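Local coordinates for protein extracellular sialidase/neuraminidase, putative (Aspergillus fumigatus, PDB 2XZI) that acts as a KDNase, probably releasing terminal deaminoneuraminic acid (KDN) from glycans, within the six-bladed propeller family of sialidases, at residues Ala42-Arg45 against Ile51-Phe54; Gly57-His60 against Gly66-Asn69; Asn206-Gly211 against Thr217-Arg222; Leu294-Ala297 against Arg303-Arg306. All blocks are in the same frame, centred on the assembly; numbering follows the deposited sequence.

Contact 1. Residues Ala42-Arg45 against Ile51-Phe54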
loop_
_atom_site.group_PDB
_atom_site.type_symbol
_atom_site.label_atom_id
_atom_site.label_comp_id
_atom_site.label_asym_id
_atom_site.label_seq_id
_atom_site.Cartn_x
_atom_site.Cartn_y
_atom_site.Cartn_z
ATOM N N ALA A 42 2.581 1.756 2.653
ATOM C CA ALA A 42 3.249 0.949 1.639
ATOM C C ALA A 42 4.537 0.453 2.260
ATOM O O ALA A 42 5.212 1.227 2.936
ATOM C CB ALA A 42 3.558 1.788 0.436
ATOM N N VAL A 43 4.916 -0.787 2.006
ATOM C CA VAL A 43 6.144 -1.354 2.585
ATOM C C VAL A 43 6.866 -2.246 1.586
ATOM O O VAL A 43 6.229 -3.014 0.839
ATOM C CB VAL A 43 5.857 -2.110 3.920
ATOM C CG1 VAL A 43 5.015 -3.383 3.687
ATOM C CG2 VAL A 43 7.150 -2.413 4.683
ATOM N N VAL A 44 8.192 -2.102 1.557
ATOM C CA VAL A 44 9.031 -2.987 0.762
ATOM C C VAL A 44 10.288 -3.372 1.509
ATOM O O VAL A 44 10.779 -2.636 2.336
ATOM C CB VAL A 44 9.430 -2.372 -0.612
ATOM C CG1 VAL A 44 8.195 -2.239 -1.533
ATOM C CG2 VAL A 44 10.176 -1.047 -0.438
ATOM N N ARG A 45 10.798 -4.553 1.196
ATOM C CA ARG A 45 12.118 -4.968 1.634
ATOM C C ARG A 45 13.061 -4.765 0.455
ATOM O O ARG A 45 12.757 -5.158 -0.674
ATOM C CB ARG A 45 12.087 -6.448 2.035
ATOM C CG ARG A 45 13.429 -6.935 2.566
ATOM C CD ARG A 45 13.557 -8.423 2.479
ATOM N NE ARG A 45 14.070 -8.819 1.173
ATOM C CZ ARG A 45 13.870 -10.010 0.618
ATOM N NH1 ARG A 45 13.149 -10.937 1.244
ATOM N NH2 ARG A 45 14.382 -10.268 -0.578
ATOM N N ILE A 51 14.143 -2.619 5.482
ATOM C CA ILE A 51 12.709 -2.440 5.241
ATOM C C ILE A 51 12.409 -0.951 5.183
ATOM O O ILE A 51 12.864 -0.193 6.046
ATOM C CB ILE A 51 11.839 -3.177 6.291
ATOM C CG1 ILE A 51 12.216 -4.675 6.299
ATOM C CG2 ILE A 51 10.366 -3.008 5.968
ATOM C CD1 ILE A 51 11.608 -5.499 7.416
ATOM N N LEU A 52 11.661 -0.543 4.150
ATOM C CA LEU A 52 11.202 0.835 3.967
ATOM C C LEU A 52 9.690 0.874 4.092
ATOM O O LEU A 52 8.992 0.189 3.347
ATOM C CB LEU A 52 11.600 1.355 2.591
ATOM C CG LEU A 52 13.059 1.213 2.177
ATOM C CD1 LEU A 52 13.294 1.787 0.773
ATOM C CD2 LEU A 52 13.978 1.893 3.179
ATOM N N ALA A 53 9.199 1.655 5.059
ATOM C CA ALA A 53 7.765 1.840 5.285
ATOM C C ALA A 53 7.363 3.274 4.966
ATOM O O ALA A 53 7.945 4.223 5.513
ATOM C CB ALA A 53 7.438 1.496 6.734
ATOM N N PHE A 54 6.364 3.429 4.101
ATOM C CA PHE A 54 5.876 4.720 3.642
ATOM C C PHE A 54 4.454 4.946 4.100
ATOM O O PHE A 54 3.702 3.991 4.333
ATOM C CB PHE A 54 5.879 4.789 2.120
ATOM C CG PHE A 54 7.202 4.479 1.495
ATOM C CD1 PHE A 54 7.534 3.170 1.155
ATOM C CD2 PHE A 54 8.103 5.485 1.208
ATOM C CE1 PHE A 54 8.777 2.874 0.567
ATOM C CE2 PHE A 54 9.349 5.188 0.621
ATOM C CZ PHE A 54 9.665 3.889 0.286
#

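Contact 2. Residues Gly57-His60 against Gly66-Asn69. With NA (sodium ion), chain E.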
loop_
_atom_site.group_PDB
_atom_site.type_symbol
_atom_site.label_atom_id
_atom_site.label_comp_id
_atom_site.label_asym_id
_atom_site.label_seq_id
_atom_site.Cartn_x
_atom_site.Cartn_y
_atom_site.Cartn_z
ATOM N N GLY A 57 1.415 11.369 5.580
ATOM C CA GLY A 57 1.372 12.153 6.816
ATOM C C GLY A 57 0.322 13.225 6.586
ATOM O O GLY A 57 0.529 14.203 5.862
ATOM N N ARG A 58 -0.837 13.018 7.179
ATOM C CA ARG A 58 -1.963 13.928 7.007
ATOM C C ARG A 58 -1.910 14.993 8.114
ATOM O O ARG A 58 -2.175 14.712 9.289
ATOM C CB ARG A 58 -3.283 13.141 6.933
ATOM C CG ARG A 58 -3.309 12.142 5.777
ATOM C CD ARG A 58 -4.667 11.512 5.548
ATOM N NE ARG A 58 -4.660 10.810 4.261
ATOM C CZ ARG A 58 -5.738 10.315 3.656
ATOM N NH1 ARG A 58 -6.951 10.440 4.187
ATOM N NH2 ARG A 58 -5.604 9.721 2.473
ATOM N N ARG A 59 -1.552 16.213 7.716
ATOM C CA ARG A 59 -1.095 17.209 8.662
ATOM C C ARG A 59 -2.128 17.599 9.692
ATOM O O ARG A 59 -1.830 17.590 10.898
ATOM C CB ARG A 59 -0.588 18.426 7.916
ATOM C CG ARG A 59 0.735 18.171 7.181
ATOM C CD ARG A 59 1.948 18.620 7.982
ATOM N NE ARG A 59 1.938 20.075 8.205
ATOM C CZ ARG A 59 1.880 20.657 9.405
ATOM N NH1 ARG A 59 1.849 19.929 10.527
ATOM N NH2 ARG A 59 1.871 21.988 9.473
ATOM N N HIS A 60 -3.335 17.931 9.243
ATOM C CA HIS A 60 -4.289 18.626 10.107
ATOM C C HIS A 60 -5.529 17.852 10.475
ATOM O O HIS A 60 -6.139 18.139 11.507
ATOM C CB HIS A 60 -4.698 19.952 9.482
ATOM C CG HIS A 60 -3.537 20.815 9.105
ATOM N ND1 HIS A 60 -2.636 21.300 10.032
ATOM C CD2 HIS A 60 -3.117 21.264 7.899
ATOM C CE1 HIS A 60 -1.711 22.010 9.410
ATOM N NE2 HIS A 60 -1.985 22.012 8.119
ATOM N N GLY A 66 -6.118 18.368 1.204
ATOM C CA GLY A 66 -5.402 19.316 2.055
ATOM C C GLY A 66 -3.928 18.980 2.129
ATOM O O GLY A 66 -3.401 18.239 1.300
ATOM N N ASP A 67 -3.257 19.545 3.131
ATOM C CA ASP A 67 -1.819 19.412 3.278
ATOM C C ASP A 67 -1.463 18.003 3.767
ATOM O O ASP A 67 -1.709 17.639 4.934
ATOM C CB ASP A 67 -1.303 20.481 4.249
ATOM C CG ASP A 67 0.203 20.533 4.324
ATOM O OD1 ASP A 67 0.895 19.877 3.509
ATOM O OD2 ASP A 67 0.716 21.258 5.204
ATOM N N ILE A 68 -0.876 17.218 2.863
ATOM C CA ILE A 68 -0.501 15.829 3.137
ATOM C C ILE A 68 0.882 15.625 2.565
ATOM O O ILE A 68 1.122 15.953 1.402
ATOM C CB ILE A 68 -1.516 14.836 2.513
ATOM C CG1 ILE A 68 -2.914 15.021 3.106
ATOM C CG2 ILE A 68 -1.038 13.389 2.666
ATOM C CD1 ILE A 68 -4.022 14.256 2.387
ATOM N N ASN A 69 1.791 15.124 3.399
ATOM C CA ASN A 69 3.171 14.852 2.993
ATOM C C ASN A 69 3.429 13.364 2.904
ATOM O O ASN A 69 2.792 12.577 3.624
ATOM C CB ASN A 69 4.186 15.524 3.947
ATOM C CG ASN A 69 3.964 16.998 4.083
ATOM O OD1 ASN A 69 3.359 17.618 3.220
ATOM N ND2 ASN A 69 4.492 17.589 5.158
HETATM NA NA NA E . 3.115 19.853 2.505
HETATM O O HOH W 1 -4.008 17.901 6.397
HETATM O O HOH W 2 -0.422 23.431 6.290
HETATM O O HOH W 3 3.589 20.434 4.867
HETATM O O HOH W 4 2.041 18.600 0.953
#

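Contact 3. Residues Asn206-Gly211 against Thr217-Arg222. With NO2 (nitrite ion), chain H.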
loop_
_atom_site.group_PDB
_atom_site.type_symbol
_atom_site.label_atom_id
_atom_site.label_comp_id
_atom_site.label_asym_id
_atom_site.label_seq_id
_atom_site.Cartn_x
_atom_site.Cartn_y
_atom_site.Cartn_z
ATOM N N ASN A 206 -2.108 -0.678 -15.884
ATOM C CA ASN A 206 -0.804 -0.962 -15.276
ATOM C C ASN A 206 0.243 -0.063 -15.910
ATOM O O ASN A 206 0.157 0.273 -17.097
ATOM C CB ASN A 206 -0.377 -2.407 -15.503
ATOM C CG ASN A 206 -1.272 -3.404 -14.833
ATOM O OD1 ASN A 206 -1.708 -3.215 -13.699
ATOM N ND2 ASN A 206 -1.506 -4.523 -15.516
ATOM N N ILE A 207 1.229 0.324 -15.119
ATOM C CA ILE A 207 2.416 0.994 -15.643
ATOM C C ILE A 207 3.499 -0.072 -15.739
ATOM O O ILE A 207 3.768 -0.781 -14.774
ATOM C CB ILE A 207 2.840 2.154 -14.723
ATOM C CG1 ILE A 207 1.774 3.247 -14.763
ATOM C CG2 ILE A 207 4.180 2.743 -15.164
ATOM C CD1 ILE A 207 1.786 4.180 -13.576
ATOM N N ILE A 208 4.091 -0.217 -16.918
ATOM C CA ILE A 208 5.070 -1.260 -17.147
ATOM C C ILE A 208 6.445 -0.652 -17.327
ATOM O O ILE A 208 6.615 0.299 -18.109
ATOM C CB ILE A 208 4.732 -2.067 -18.423
ATOM C CG1 ILE A 208 3.229 -2.401 -18.499
ATOM C CG2 ILE A 208 5.648 -3.286 -18.543
ATOM C CD1 ILE A 208 2.666 -3.270 -17.349
ATOM N N GLY A 209 7.418 -1.199 -16.598
ATOM C CA GLY A 209 8.797 -0.770 -16.731
ATOM C C GLY A 209 9.588 -1.841 -17.430
ATOM O O GLY A 209 9.551 -3.006 -17.037
ATOM N N ARG A 210 10.325 -1.423 -18.463
ATOM C CA ARG A 210 11.166 -2.328 -19.234
ATOM C C ARG A 210 12.589 -1.797 -19.333
ATOM O O ARG A 210 12.840 -0.599 -19.139
ATOM C CB ARG A 210 10.572 -2.538 -20.639
ATOM C CG ARG A 210 9.270 -3.343 -20.639
ATOM C CD ARG A 210 8.838 -3.627 -22.080
ATOM N NE ARG A 210 7.662 -4.485 -22.189
ATOM C CZ ARG A 210 6.409 -4.035 -22.136
ATOM N NH1 ARG A 210 6.174 -2.752 -21.898
ATOM N NH2 ARG A 210 5.393 -4.867 -22.295
ATOM N N GLY A 211 13.521 -2.706 -19.605
ATOM C CA GLY A 211 14.918 -2.322 -19.798
ATOM C C GLY A 211 15.754 -2.429 -18.546
ATOM O O GLY A 211 15.476 -3.244 -17.657
ATOM N N THR A 217 12.375 2.218 -18.954
ATOM C CA THR A 217 11.441 2.979 -19.759
ATOM C C THR A 217 10.027 2.513 -19.417
ATOM O O THR A 217 9.767 1.316 -19.226
ATOM C CB THR A 217 11.763 2.867 -21.242
ATOM O OG1 THR A 217 11.815 1.494 -21.594
ATOM C CG2 THR A 217 13.123 3.492 -21.520
ATOM N N TRP A 218 9.129 3.477 -19.315
ATOM C CA TRP A 218 7.780 3.225 -18.833
ATOM C C TRP A 218 6.787 3.263 -19.976
ATOM O O TRP A 218 6.941 4.046 -20.931
ATOM C CB TRP A 218 7.368 4.233 -17.757
ATOM C CG TRP A 218 8.376 4.402 -16.666
ATOM C CD1 TRP A 218 9.248 5.456 -16.501
ATOM C CD2 TRP A 218 8.640 3.493 -15.588
ATOM N NE1 TRP A 218 10.036 5.247 -15.394
ATOM C CE2 TRP A 218 9.688 4.054 -14.813
ATOM C CE3 TRP A 218 8.097 2.259 -15.207
ATOM C CZ2 TRP A 218 10.189 3.427 -13.663
ATOM C CZ3 TRP A 218 8.611 1.624 -14.052
ATOM C CH2 TRP A 218 9.646 2.223 -13.305
ATOM N N SER A 219 5.763 2.426 -19.877
ATOM C CA SER A 219 4.637 2.503 -20.811
ATOM C C SER A 219 3.350 2.156 -20.069
ATOM O O SER A 219 3.393 1.703 -18.911
ATOM C CB SER A 219 4.855 1.567 -21.993
ATOM O OG SER A 219 4.938 0.238 -21.560
ATOM N N VAL A 220 2.213 2.392 -20.714
ATOM C CA VAL A 220 0.917 2.148 -20.091
ATOM C C VAL A 220 0.204 0.974 -20.744
ATOM O O VAL A 220 0.066 0.924 -21.977
ATOM C CB VAL A 220 0.008 3.385 -20.185
ATOM C CG1 VAL A 220 -1.376 3.078 -19.610
ATOM C CG2 VAL A 220 0.639 4.575 -19.484
ATOM N N GLN A 221 -0.260 0.051 -19.916
ATOM C CA GLN A 221 -1.129 -1.030 -20.345
ATOM C C GLN A 221 -2.542 -0.713 -19.865
ATOM O O GLN A 221 -2.848 -0.815 -18.657
ATOM C CB GLN A 221 -0.643 -2.362 -19.782
ATOM C CG GLN A 221 -1.563 -3.516 -20.117
ATOM C CD GLN A 221 -1.148 -4.816 -19.456
ATOM O OE1 GLN A 221 -0.844 -4.859 -18.261
ATOM N NE2 GLN A 221 -1.179 -5.904 -20.222
ATOM N N ARG A 222 -3.401 -0.278 -20.778
ATOM C CA ARG A 222 -4.776 0.062 -20.398
ATOM C C ARG A 222 -5.576 -1.196 -20.098
ATOM O O ARG A 222 -5.413 -2.220 -20.761
ATOM C CB ARG A 222 -5.485 0.873 -21.489
ATOM C CG ARG A 222 -4.843 2.217 -21.834
ATOM C CD ARG A 222 -4.918 3.223 -20.680
ATOM N NE ARG A 222 -6.257 3.775 -20.445
ATOM C CZ ARG A 222 -6.788 4.796 -21.130
ATOM N NH1 ARG A 222 -6.139 5.355 -22.142
ATOM N NH2 ARG A 222 -7.980 5.244 -20.817
HETATM N N NO2 H . 2.099 -2.785 -22.526
HETATM O O1 NO2 H . 2.427 -4.168 -22.183
HETATM O O2 NO2 H . 3.327 -1.997 -22.654
HETATM O O HOH W 5 7.607 -0.382 -20.889
#

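Contact 4. Residues Leu294-Ala297 against Arg303-Arg306. With KDM (deamino-alpha-neuraminic acid), chain D.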
loop_
_atom_site.group_PDB
_atom_site.type_symbol
_atom_site.label_atom_id
_atom_site.label_comp_id
_atom_site.label_asym_id
_atom_site.label_seq_id
_atom_site.Cartn_x
_atom_site.Cartn_y
_atom_site.Cartn_z
ATOM N N LEU A 294 -4.341 -9.864 1.782
ATOM C CA LEU A 294 -4.782 -9.200 3.005
ATOM C C LEU A 294 -5.786 -8.108 2.678
ATOM O O LEU A 294 -5.540 -7.255 1.823
ATOM C CB LEU A 294 -3.575 -8.566 3.699
ATOM C CG LEU A 294 -3.798 -7.762 4.980
ATOM C CD1 LEU A 294 -4.509 -8.519 6.092
ATOM C CD2 LEU A 294 -2.419 -7.293 5.458
ATOM N N ASN A 295 -6.929 -8.140 3.362
ATOM C CA ASN A 295 -7.931 -7.075 3.257
ATOM C C ASN A 295 -8.866 -7.196 4.448
ATOM O O ASN A 295 -8.649 -8.033 5.338
ATOM C CB ASN A 295 -8.700 -7.118 1.907
ATOM C CG ASN A 295 -9.933 -8.038 1.930
ATOM O OD1 ASN A 295 -9.909 -9.123 2.516
ATOM N ND2 ASN A 295 -11.013 -7.590 1.280
ATOM N N SER A 296 -9.873 -6.325 4.497
ATOM C CA SER A 296 -10.920 -6.534 5.485
ATOM C C SER A 296 -11.966 -7.470 4.893
ATOM O O SER A 296 -12.668 -7.112 3.943
ATOM C CB SER A 296 -11.569 -5.227 5.901
ATOM O OG SER A 296 -12.496 -5.501 6.949
ATOM N N ALA A 297 -12.064 -8.663 5.469
ATOM C CA ALA A 297 -12.906 -9.751 4.954
ATOM C C ALA A 297 -14.361 -9.580 5.381
ATOM O O ALA A 297 -14.918 -10.384 6.150
ATOM C CB ALA A 297 -12.361 -11.080 5.428
ATOM N N ARG A 303 -13.047 -3.406 9.667
ATOM C CA ARG A 303 -12.468 -3.937 10.898
ATOM C C ARG A 303 -12.475 -5.464 10.939
ATOM O O ARG A 303 -12.679 -6.060 12.001
ATOM C CB ARG A 303 -13.239 -3.416 12.111
ATOM C CG ARG A 303 -13.147 -1.921 12.308
ATOM C CD ARG A 303 -13.712 -1.535 13.663
ATOM N NE ARG A 303 -13.791 -0.085 13.800
ATOM C CZ ARG A 303 -14.436 0.556 14.774
ATOM N NH1 ARG A 303 -15.071 -0.108 15.735
ATOM N NH2 ARG A 303 -14.445 1.884 14.786
ATOM N N ALA A 304 -12.277 -6.100 9.798
ATOM C CA ALA A 304 -12.288 -7.551 9.715
ATOM C C ALA A 304 -11.015 -8.050 9.018
ATOM O O ALA A 304 -11.069 -8.934 8.181
ATOM C CB ALA A 304 -13.547 -8.046 8.981
ATOM N N MET A 305 -9.871 -7.481 9.386
ATOM C CA MET A 305 -8.622 -7.776 8.676
ATOM C C MET A 305 -8.280 -9.255 8.739
ATOM O O MET A 305 -8.262 -9.854 9.811
ATOM C CB MET A 305 -7.448 -6.965 9.246
ATOM C CG MET A 305 -7.559 -5.443 9.086
ATOM S SD MET A 305 -7.997 -4.873 7.436
ATOM C CE MET A 305 -6.550 -5.389 6.475
ATOM N N ARG A 306 -7.993 -9.832 7.572
ATOM C CA ARG A 306 -7.749 -11.256 7.437
ATOM C C ARG A 306 -6.639 -11.469 6.436
ATOM O O ARG A 306 -6.747 -10.999 5.299
ATOM C CB ARG A 306 -9.007 -11.914 6.888
ATOM C CG ARG A 306 -8.952 -13.441 6.795
ATOM C CD ARG A 306 -9.651 -14.096 7.988
ATOM N NE ARG A 306 -11.090 -13.822 7.989
ATOM C CZ ARG A 306 -11.982 -14.422 7.197
ATOM N NH1 ARG A 306 -11.610 -15.358 6.321
ATOM N NH2 ARG A 306 -13.261 -14.068 7.275
HETATM C C2 KDM D . -15.783 2.274 9.757
HETATM C C1 KDM D . -15.584 1.250 8.615
HETATM C C3 KDM D . -14.936 1.903 10.997
HETATM C C4 KDM D . -13.432 2.129 10.738
HETATM C C5 KDM D . -13.165 3.530 10.163
HETATM C C6 KDM D . -14.053 3.795 8.927
HETATM C C7 KDM D . -13.994 5.161 8.210
HETATM C C8 KDM D . -14.943 5.166 6.982
HETATM C C9 KDM D . -15.019 6.515 6.230
HETATM O O5 KDM D . -11.780 3.661 9.802
HETATM O O1A KDM D . -15.521 1.700 7.445
HETATM O O1B KDM D . -15.498 0.040 8.932
HETATM O O4 KDM D . -12.725 1.953 11.971
HETATM O O6 KDM D . -15.449 3.615 9.326
HETATM O O7 KDM D . -14.367 6.209 9.118
HETATM O O8 KDM D . -14.566 4.128 6.066
HETATM O O9 KDM D . -13.779 7.232 6.299
HETATM O O2 KDM D . -17.165 2.293 10.142
HETATM O O HOH W 6 -8.556 -11.351 3.224
HETATM O O HOH W 7 -14.437 -11.746 8.504
#

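Contact 1. Residues Ala42-Arg45 against Ile51-Phe54
Val43 chi1 of 67° and Ile51 chi1 of -57° set the CG1 branches and leave each CG2 anti to its own backbone nitrogen, which lays the two CG2 methyls side by side, 3.5 Å apart, one from each strand of an antiparallel beta hairpin. The hairpin joins strands 37-45 and 51-58, the first two of a four-stranded sheet in the beta-propeller. Val44 and Leu52 form one hydrogen-bonded pair: Val44 N bonds Leu52 O, and Leu52 N bonds Val44 O at 2.9 Å. Ala42 and Phe54 form the other. There Phe54 N lies 2.7 Å from Ala42 O, while Ala42 N bonds Phe54 O at 3.0 Å. Val43 and Ala53 face each other as a non-hydrogen-bonded pair, and Leu352 of strand 349-356 touches both. On the face that carries Ala42, Val44, Leu52 and Phe54, Pro105 and Pro107 of strand 101-109 close in, so the strand pair is packed between neighbouring sheets. The backbone oxygen of Ala42 also sits near the plane of the Phe54 ring, at its edge, and Val44 CG2 meets the same CD1-CE1 stretch of that edge, 4.3 Å from Phe54 CE1.

Contact 2. Residues Gly57-His60 against Gly66-Asn69
Arg58 and Ile68 run side by side on one face of a beta hairpin between strands 51-58 and 68-74, the aliphatic part of the arginine lying along the isoleucine with Arg58 CG 3.9 Å from Ile68 CG1. This is the tight part: Gly57 and Asn69 form a hydrogen-bonded antiparallel pair, with Gly57 N 2.7 Å from Asn69 O. The extended Arg58 chain carries its guanidinium to Glu56 and Asp64, and its NH2 donates to O4 of the bound KDN sugar, so the hairpin delivers a pocket arginine.

Past Arg58 the pairing gives way to turn and water. Arg59 N still holds Asp67 O at 3.1 Å, but the Arg59 side chain, bent at chi2 (-96°) and chi3, brings NE to Asp67 OD2 in a salt bridge whose hydrogen bond is weak, 3.4 Å, the guanidinium and carboxylate planes almost perpendicular. Arg59 NH1 turns instead to Gly34 O. One water links His60 NE2 to Asp67 OD2, and another joins that oxygen to Asn69 ND2. The carboxylate thus divides its work: OD2 takes the arginine and waters, while OD1 binds the sodium ion. Carbonyl oxygens of Gly96 and Gly98 and two waters complete the site; Asp67 OD1 and Asn69 OD1 each stand 2.4 Å from the sodium.

Contact 3. Residues Asn206-Gly211 against Thr217-Arg222
Arg210 and Ser219 turn their polar ends to the same side of the strand pair and meet around a nitrite ion, probably taken up from the crystallisation liquor. The arginine chain is extended from CG to NE, and Ile208 CG2 lies over one face of its guanidinium, 3.4 Å above the plane and offset toward the rim. The edge faces the anion: NH1 donates to nitrite O2 and NH2 to O1, both at 3.0 Å. Ser219 OG, placed between its backbone N and carbonyl carbon (chi1 62°), gives a second bond to O2. A water shared by Ile208 O, Arg210 NH1 and Ser219 OG ties the group to the backbone.

Further along this face Asn206 and Gln221 point the same way, their amide planes 53° apart. Asn206 ND2 reaches Gln221 OE1 at 2.8 Å, with the acceptor in the asparagine's amide plane. Arg242 and Thr258 hold the other amide ends.

On the opposite face Trp218 slants across the strand, CE3 3.5 Å from Gly209 CA and 3.9 Å from Ile207 CG2; Tyr116 and Phe118 meet its ring edge-to-face. The backbones pair antiparallel, Ile208 N to Ser219 O at 2.9 Å, as the outer beta hairpin, strands 205-210 and 217-222, of a four-stranded propeller sheet.

Contact 4. Residues Leu294-Ala297 against Arg303-Arg306
The loop between strands 290-294 and 305-310 of a propeller sheet closes here by antiparallel pairing, just where the chain turns a corner at Asn295. Arg306 N donates to Asn295 O at 2.9 Å, the reverse bond from Asn295 N to Arg306 O is weak, and a water joins Asn295 OD1 to that same Arg306 oxygen, while Asn295 ND2 is hydrogen-bonded to Asp273 OD2. One residue on, Ser296 lies across from Met305 as a non-hydrogen-bonded pair. Ser296 OG swings to the side away from its own backbone N (chi1 -175°), where it accepts Ala304 N at 2.9 Å and is also hydrogen-bonded to Ser301 O, so the hydroxyl links two points of the loop. Ala297 N then reaches Ala304 O at 2.9 Å.

Ala297 CB rests over one face of the Arg306 guanidinium, 3.6 Å from NH2. A water in the plane of the guanidinium, at its edge, connects NH2 to Ala297 O, while NH1 bonds Tyr320 O. The Met305 chain, bent at chi2 and chi3, brings CE to 3.8 Å from Leu294 CD1, the two side chains meeting at about a right angle.

Arg303 points away from the pairing and donates from NE to O4 of a second bound KDN sugar at 2.9 Å, a site shared with Asp356 and Arg302. Leu294 and Met305 face strands 334-343 and 349-356, packing this loop against the neighbouring sheet.

From the N terminus, contact 1 closes the short loop between strands 37-45 and 51-58. Contact 2 follows directly, using the far end of strand 51-58 and closing the next turn onto strand 68-74, so the two zip up consecutive hairpins of one sheet, centres about 20 Å apart. Contact 3 closes the 212-216 turn in another sheet, and contact 4 closes the 298-302 loop of a later one. None nest or cross: all four are in series, each tying strands close in sequence. Contacts 3 and 4 lie on opposite sides of the chain's centre, centres about 30 Å apart, while contacts 2 and 4 each contribute an arginine to a different bound sugar.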